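Long-range contacts in mandelate racemase / muconate lactonizing enzyme family protein (Agrobacterium tumefaciens, PDB 4DXK), which is an enolase-superfamily member of the mandelate racemase subgroup, probably a metal-dependent lyase or racemase, with no firmly established reaction: residues Phe110-Ile115 against Pro337-Gln342; Asp212-Phe217 against Thr238-Asp243. All coordinates share one frame; numbering follows the deposited sequence.

Overall arrangement
From the N terminus the chain first forms three strands of the N-terminal antiparallel sheet, 3-11, 17-24 and 30-35, and the helices after them. It then reaches Phe110-Ile115, which leads into strand 115-118. Contact 1 brings this segment against Pro337-Gln342, 222 residues later, and so closes a loop that holds all six strands of the parallel sheet. Contact 2 lies wholly within that loop. It pairs Asp212-Phe217 directly with Thr238-Asp243 and carries part of the metal site; helix 223-232 connects the two along the chain. The contacts do not cross. Their centres are about 20 Å apart, yet they touch where Leu340 and Val341 pack on Phe239 and Trp240.

Contact 1: Phe110-Ile115 against Pro337-Gln342; sequences FSRREI and PNALVQ
The Arg112 guanidinium has Ala339 O over one face and Pro337 O at its edge. The edge partner takes a hydrogen bond from Arg112 NH2, 3.0 Å from Pro337 O, with an N-H...O angle of 150°. The bond lies nearly in the guanidinium plane, but NH2 stands above the plane of the Pro337 carbonyl. A bend at chi3 (61°) turns the guanidinium so that its edge meets Pro337 O. Arg112 NH1 lies 3.8 Å from Ala339 CB and is also hydrogen-bonded to Ser333 O and Ala336 O. The guanidinium thus gathers three backbone carbonyls near the end of helix 323-335.

Ile115 fills the apolar half of the contact. Its CG1 is anti to the backbone N (chi1 -169°), and CD1 reaches Ala339 CB at 3.8 Å. The other branch, CG2, meets Gln342 CB at 3.7 Å. Beyond CB the Gln342 chain turns away, and its OE1 bonds to Ser333 OG.

This is loop packing. It joins the segment before strand 115-118 to the end of helix 323-335 and the start of strand 342-343, with helix 297-310 and a second subunit against Pro337. Ile115 opens strand 115-118, which runs between strands 342-343 (parallel) and 367-369 (antiparallel).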
loop_
_atom_site.group_PDB
_atom_site.type_symbol
_atom_site.label_atom_id
_atom_site.label_comp_id
_atom_site.label_asym_id
_atom_site.label_seq_id
_atom_site.Cartn_x
_atom_site.Cartn_y
_atom_site.Cartn_z
ATOM N N PHE A 110 0.831 -15.424 38.615
ATOM C CA PHE A 110 0.350 -16.679 38.042
ATOM C C PHE A 110 -1.027 -16.467 37.432
ATOM O O PHE A 110 -2.048 -16.603 38.123
ATOM C CB PHE A 110 0.248 -17.754 39.121
ATOM C CG PHE A 110 1.572 -18.289 39.588
ATOM C CD1 PHE A 110 2.295 -17.638 40.585
ATOM C CD2 PHE A 110 2.072 -19.472 39.061
ATOM C CE1 PHE A 110 3.510 -18.151 41.033
ATOM C CE2 PHE A 110 3.291 -19.988 39.493
ATOM C CZ PHE A 110 4.012 -19.329 40.484
ATOM N N SER A 111 -1.079 -16.163 36.143
ATOM C CA SER A 111 -2.359 -15.992 35.476
ATOM C C SER A 111 -3.109 -17.314 35.360
ATOM O O SER A 111 -4.334 -17.331 35.251
ATOM C CB SER A 111 -2.158 -15.325 34.126
ATOM O OG SER A 111 -1.490 -14.082 34.302
ATOM N N ARG A 112 -2.361 -18.411 35.395
ATOM C CA ARG A 112 -2.913 -19.759 35.496
ATOM C C ARG A 112 -1.939 -20.543 36.369
ATOM O O ARG A 112 -0.773 -20.159 36.517
ATOM C CB ARG A 112 -3.060 -20.397 34.103
ATOM C CG ARG A 112 -1.754 -20.424 33.300
ATOM C CD ARG A 112 -1.940 -20.887 31.849
ATOM N NE ARG A 112 -2.833 -20.000 31.113
ATOM C CZ ARG A 112 -2.465 -18.850 30.557
ATOM N NH1 ARG A 112 -1.208 -18.435 30.621
ATOM N NH2 ARG A 112 -3.368 -18.105 29.929
ATOM N N ARG A 113 -2.413 -21.652 36.923
ATOM C CA ARG A 113 -1.610 -22.472 37.821
ATOM C C ARG A 113 -0.950 -23.631 37.080
ATOM O O ARG A 113 0.010 -24.230 37.561
ATOM C CB ARG A 113 -2.485 -23.000 38.960
ATOM C CG ARG A 113 -3.011 -21.919 39.894
ATOM C CD ARG A 113 -1.881 -21.310 40.709
ATOM N NE ARG A 113 -2.302 -20.107 41.419
ATOM C CZ ARG A 113 -1.502 -19.374 42.187
ATOM N NH1 ARG A 113 -0.233 -19.720 42.354
ATOM N NH2 ARG A 113 -1.970 -18.291 42.789
ATOM N N GLU A 114 -1.477 -23.942 35.903
ATOM C CA GLU A 114 -0.919 -24.981 35.051
ATOM C C GLU A 114 -1.342 -24.641 33.636
ATOM O O GLU A 114 -2.266 -23.843 33.431
ATOM C CB GLU A 114 -1.445 -26.359 35.452
ATOM C CG GLU A 114 -2.947 -26.507 35.285
ATOM C CD GLU A 114 -3.483 -27.826 35.817
ATOM O OE1 GLU A 114 -2.674 -28.668 36.271
ATOM O OE2 GLU A 114 -4.718 -28.018 35.783
ATOM N N ILE A 115 -0.680 -25.247 32.658
ATOM C CA ILE A 115 -1.001 -24.983 31.268
ATOM C C ILE A 115 -0.911 -26.272 30.476
ATOM O O ILE A 115 -0.104 -27.148 30.778
ATOM C CB ILE A 115 -0.077 -23.893 30.648
ATOM C CG1 ILE A 115 -0.608 -23.431 29.283
ATOM C CG2 ILE A 115 1.356 -24.391 30.553
ATOM C CD1 ILE A 115 0.184 -22.287 28.678
ATOM N N PRO A 337 -0.803 -13.928 29.754
ATOM C CA PRO A 337 -2.202 -14.291 29.512
ATOM C C PRO A 337 -2.433 -14.972 28.168
ATOM O O PRO A 337 -3.330 -15.807 28.051
ATOM C CB PRO A 337 -2.932 -12.944 29.599
ATOM C CG PRO A 337 -2.109 -12.179 30.595
ATOM C CD PRO A 337 -0.676 -12.541 30.242
ATOM N N ASN A 338 -1.606 -14.667 27.174
ATOM C CA ASN A 338 -1.759 -15.253 25.844
ATOM C C ASN A 338 -0.891 -16.485 25.602
ATOM O O ASN A 338 -0.744 -16.899 24.459
ATOM C CB ASN A 338 -1.503 -14.212 24.744
ATOM C CG ASN A 338 -0.080 -13.714 24.737
ATOM O OD1 ASN A 338 0.558 -13.642 25.790
ATOM N ND2 ASN A 338 0.428 -13.356 23.560
ATOM N N ALA A 339 -0.328 -17.091 26.648
ATOM C CA ALA A 339 0.372 -18.367 26.445
ATOM C C ALA A 339 -0.645 -19.461 26.111
ATOM O O ALA A 339 -1.625 -19.657 26.834
ATOM C CB ALA A 339 1.189 -18.752 27.663
ATOM N N LEU A 340 -0.404 -20.172 25.018
ATOM C CA LEU A 340 -1.354 -21.141 24.483
ATOM C C LEU A 340 -1.086 -22.556 24.971
ATOM O O LEU A 340 -1.994 -23.273 25.397
ATOM C CB LEU A 340 -1.274 -21.101 22.953
ATOM C CG LEU A 340 -2.155 -22.068 22.170
ATOM C CD1 LEU A 340 -3.629 -21.747 22.368
ATOM C CD2 LEU A 340 -1.802 -22.007 20.699
ATOM N N VAL A 341 0.166 -22.981 24.836
ATOM C CA VAL A 341 0.613 -24.302 25.255
ATOM C C VAL A 341 2.071 -24.198 25.651
ATOM O O VAL A 341 2.775 -23.284 25.207
ATOM C CB VAL A 341 0.525 -25.341 24.113
ATOM C CG1 VAL A 341 -0.897 -25.844 23.931
ATOM C CG2 VAL A 341 1.079 -24.766 22.808
ATOM N N GLN A 342 2.520 -25.129 26.489
ATOM C CA GLN A 342 3.938 -25.249 26.823
ATOM C C GLN A 342 4.450 -26.617 26.414
ATOM O O GLN A 342 4.148 -27.615 27.073
ATOM C CB GLN A 342 4.194 -25.032 28.317
ATOM C CG GLN A 342 5.665 -25.235 28.688
ATOM C CD GLN A 342 6.570 -24.324 27.881
ATOM O OE1 GLN A 342 6.439 -23.099 27.937
ATOM N NE2 GLN A 342 7.480 -24.918 27.100
#

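Contact 2: Asp212-Phe217 against Thr238-Asp243; sequences DIMVEF and TFWHED. With NA (sodium ion), chain C.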
loop_
_atom_site.group_PDB
_atom_site.type_symbol
_atom_site.label_atom_id
_atom_site.label_comp_id
_atom_site.label_asym_id
_atom_site.label_seq_id
_atom_site.Cartn_x
_atom_site.Cartn_y
_atom_site.Cartn_z
ATOM N N ASP A 212 -4.941 -32.392 18.362
ATOM C CA ASP A 212 -4.377 -31.326 17.532
ATOM C C ASP A 212 -3.053 -31.824 16.958
ATOM O O ASP A 212 -2.244 -32.400 17.693
ATOM C CB ASP A 212 -4.126 -30.056 18.352
ATOM C CG ASP A 212 -5.400 -29.437 18.900
ATOM O OD1 ASP A 212 -6.420 -29.415 18.174
ATOM O OD2 ASP A 212 -5.361 -28.970 20.054
ATOM N N ILE A 213 -2.837 -31.631 15.661
ATOM C CA ILE A 213 -1.589 -32.051 15.042
ATOM C C ILE A 213 -0.826 -30.824 14.573
ATOM O O ILE A 213 -1.250 -30.124 13.641
ATOM C CB ILE A 213 -1.800 -32.990 13.832
ATOM C CG1 ILE A 213 -2.696 -34.175 14.201
ATOM C CG2 ILE A 213 -0.454 -33.476 13.306
ATOM C CD1 ILE A 213 -3.072 -35.048 13.007
ATOM N N MET A 214 0.298 -30.566 15.231
ATOM C CA MET A 214 1.211 -29.504 14.837
ATOM C C MET A 214 2.210 -30.059 13.838
ATOM O O MET A 214 2.649 -31.205 13.970
ATOM C CB MET A 214 1.959 -28.990 16.059
ATOM C CG MET A 214 1.062 -28.303 17.062
ATOM S SD MET A 214 1.563 -28.688 18.735
ATOM C CE MET A 214 0.335 -27.764 19.657
ATOM N N VAL A 215 2.572 -29.259 12.837
ATOM C CA VAL A 215 3.551 -29.692 11.855
ATOM C C VAL A 215 4.773 -28.812 11.961
ATOM O O VAL A 215 4.685 -27.579 11.883
ATOM C CB VAL A 215 3.000 -29.617 10.440
ATOM C CG1 VAL A 215 3.977 -30.281 9.481
ATOM C CG2 VAL A 215 1.636 -30.288 10.364
ATOM N N GLU A 216 5.907 -29.461 12.149
ATOM C CA GLU A 216 7.200 -28.816 12.205
ATOM C C GLU A 216 7.899 -29.010 10.864
ATOM O O GLU A 216 7.931 -30.132 10.357
ATOM C CB GLU A 216 8.017 -29.514 13.288
ATOM C CG GLU A 216 9.466 -29.207 13.233
ATOM C CD GLU A 216 9.718 -27.828 13.739
ATOM O OE1 GLU A 216 9.779 -26.887 12.918
ATOM O OE2 GLU A 216 9.807 -27.692 14.974
ATOM N N PHE A 217 8.463 -27.943 10.301
ATOM C CA PHE A 217 9.219 -28.028 9.048
ATOM C C PHE A 217 10.698 -27.694 9.186
ATOM O O PHE A 217 11.458 -27.839 8.230
ATOM C CB PHE A 217 8.608 -27.111 7.989
ATOM C CG PHE A 217 7.230 -27.515 7.557
ATOM C CD1 PHE A 217 7.051 -28.568 6.667
ATOM C CD2 PHE A 217 6.105 -26.852 8.042
ATOM C CE1 PHE A 217 5.785 -28.933 6.251
ATOM C CE2 PHE A 217 4.834 -27.224 7.631
ATOM C CZ PHE A 217 4.676 -28.262 6.727
ATOM N N THR A 238 -4.683 -29.548 10.177
ATOM C CA THR A 238 -3.489 -29.287 10.968
ATOM C C THR A 238 -3.661 -28.041 11.841
ATOM O O THR A 238 -4.413 -27.128 11.501
ATOM C CB THR A 238 -2.257 -29.174 10.072
ATOM O OG1 THR A 238 -2.505 -28.198 9.052
ATOM C CG2 THR A 238 -1.961 -30.518 9.423
ATOM N N PHE A 239 -2.972 -28.022 12.973
ATOM C CA PHE A 239 -3.162 -26.973 13.969
ATOM C C PHE A 239 -2.272 -25.761 13.713
ATOM O O PHE A 239 -2.719 -24.617 13.813
ATOM C CB PHE A 239 -2.888 -27.543 15.358
ATOM C CG PHE A 239 -3.241 -26.614 16.480
ATOM C CD1 PHE A 239 -4.567 -26.325 16.769
ATOM C CD2 PHE A 239 -2.246 -26.028 17.251
ATOM C CE1 PHE A 239 -4.900 -25.474 17.817
ATOM C CE2 PHE A 239 -2.569 -25.186 18.304
ATOM C CZ PHE A 239 -3.899 -24.900 18.581
ATOM N N TRP A 240 -1.006 -26.016 13.400
ATOM C CA TRP A 240 -0.096 -24.950 12.992
ATOM C C TRP A 240 0.979 -25.498 12.076
ATOM O O TRP A 240 1.234 -26.707 12.076
ATOM C CB TRP A 240 0.463 -24.187 14.200
ATOM C CG TRP A 240 1.591 -24.773 15.032
ATOM C CD1 TRP A 240 2.737 -25.404 14.604
ATOM C CD2 TRP A 240 1.704 -24.667 16.456
ATOM N NE1 TRP A 240 3.544 -25.703 15.687
ATOM C CE2 TRP A 240 2.932 -25.250 16.829
ATOM C CE3 TRP A 240 0.878 -24.142 17.453
ATOM C CZ2 TRP A 240 3.343 -25.334 18.166
ATOM C CZ3 TRP A 240 1.300 -24.201 18.769
ATOM C CH2 TRP A 240 2.517 -24.797 19.113
ATOM N N HIS A 241 1.582 -24.615 11.285
ATOM C CA HIS A 241 2.679 -24.963 10.389
ATOM C C HIS A 241 3.881 -24.159 10.827
ATOM O O HIS A 241 3.939 -22.935 10.626
ATOM C CB HIS A 241 2.321 -24.661 8.933
ATOM C CG HIS A 241 1.267 -25.568 8.378
ATOM N ND1 HIS A 241 0.739 -25.412 7.113
ATOM C CD2 HIS A 241 0.641 -26.644 8.912
ATOM C CE1 HIS A 241 -0.169 -26.347 6.895
ATOM N NE2 HIS A 241 -0.253 -27.105 7.975
ATOM N N GLU A 242 4.827 -24.845 11.458
ATOM C CA GLU A 242 5.935 -24.193 12.145
ATOM C C GLU A 242 7.167 -24.115 11.257
ATOM O O GLU A 242 7.600 -25.120 10.675
ATOM C CB GLU A 242 6.250 -24.964 13.425
ATOM C CG GLU A 242 7.351 -24.357 14.289
ATOM C CD GLU A 242 7.493 -25.079 15.617
ATOM O OE1 GLU A 242 6.541 -25.765 16.042
ATOM O OE2 GLU A 242 8.574 -24.988 16.242
ATOM N N ASP A 243 7.731 -22.916 11.165
ATOM C CA ASP A 243 8.947 -22.670 10.393
ATOM C C ASP A 243 8.890 -23.314 9.003
ATOM O O ASP A 243 9.771 -24.086 8.628
ATOM C CB ASP A 243 10.172 -23.117 11.196
ATOM C CG ASP A 243 10.431 -22.223 12.386
ATOM O OD1 ASP A 243 10.080 -21.039 12.297
ATOM O OD2 ASP A 243 10.977 -22.692 13.401
HETATM NA NA NA C . 10.580 -26.149 16.277
HETATM O O HOH W 1 11.244 -25.201 14.259
HETATM O O HOH W 2 12.669 -27.240 16.311
#
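Glu216 and Glu242 belong to the sodium site at the C-terminal ends of two adjacent parallel barrel strands. Glu216 OE2 binds the sodium at 2.2 Å and Glu242 OE2 at 2.3 Å; Glu268 is the third protein ligand. Water 1 binds the ion and donates to Glu216 OE1, which also takes a bond from His218 N, and to Asp243 OD2; Asp243 OD1 is hydrogen-bonded to Ser267 OG. Glu242 OE1 accepts a bond from Trp240 NE1 and forms a salt bridge with Lys172.

Earlier along the strand, on the glutamates' face of the sheet, one conformer of Met214 lies over the Trp240 indole. Its CG makes a CH-pi contact, 3.7 Å from the five-membered ring centroid, and SD a Met-aromatic contact over the six-membered ring. On the other sheet face, the His241 ring takes the edge of Phe217 in a T-shaped pair, planes at 86°.

Four backbone bonds join the segments: Phe239 N to Ile213 O (2.8 Å), Val215 N to Trp240 O, Glu242 N to Val215 O and Phe217 N to Glu242 O. The two strands and helix 223-232 form a beta-alpha-beta crossover. Acidic metal ligands on consecutive strand ends are typical of the enolase-superfamily barrel.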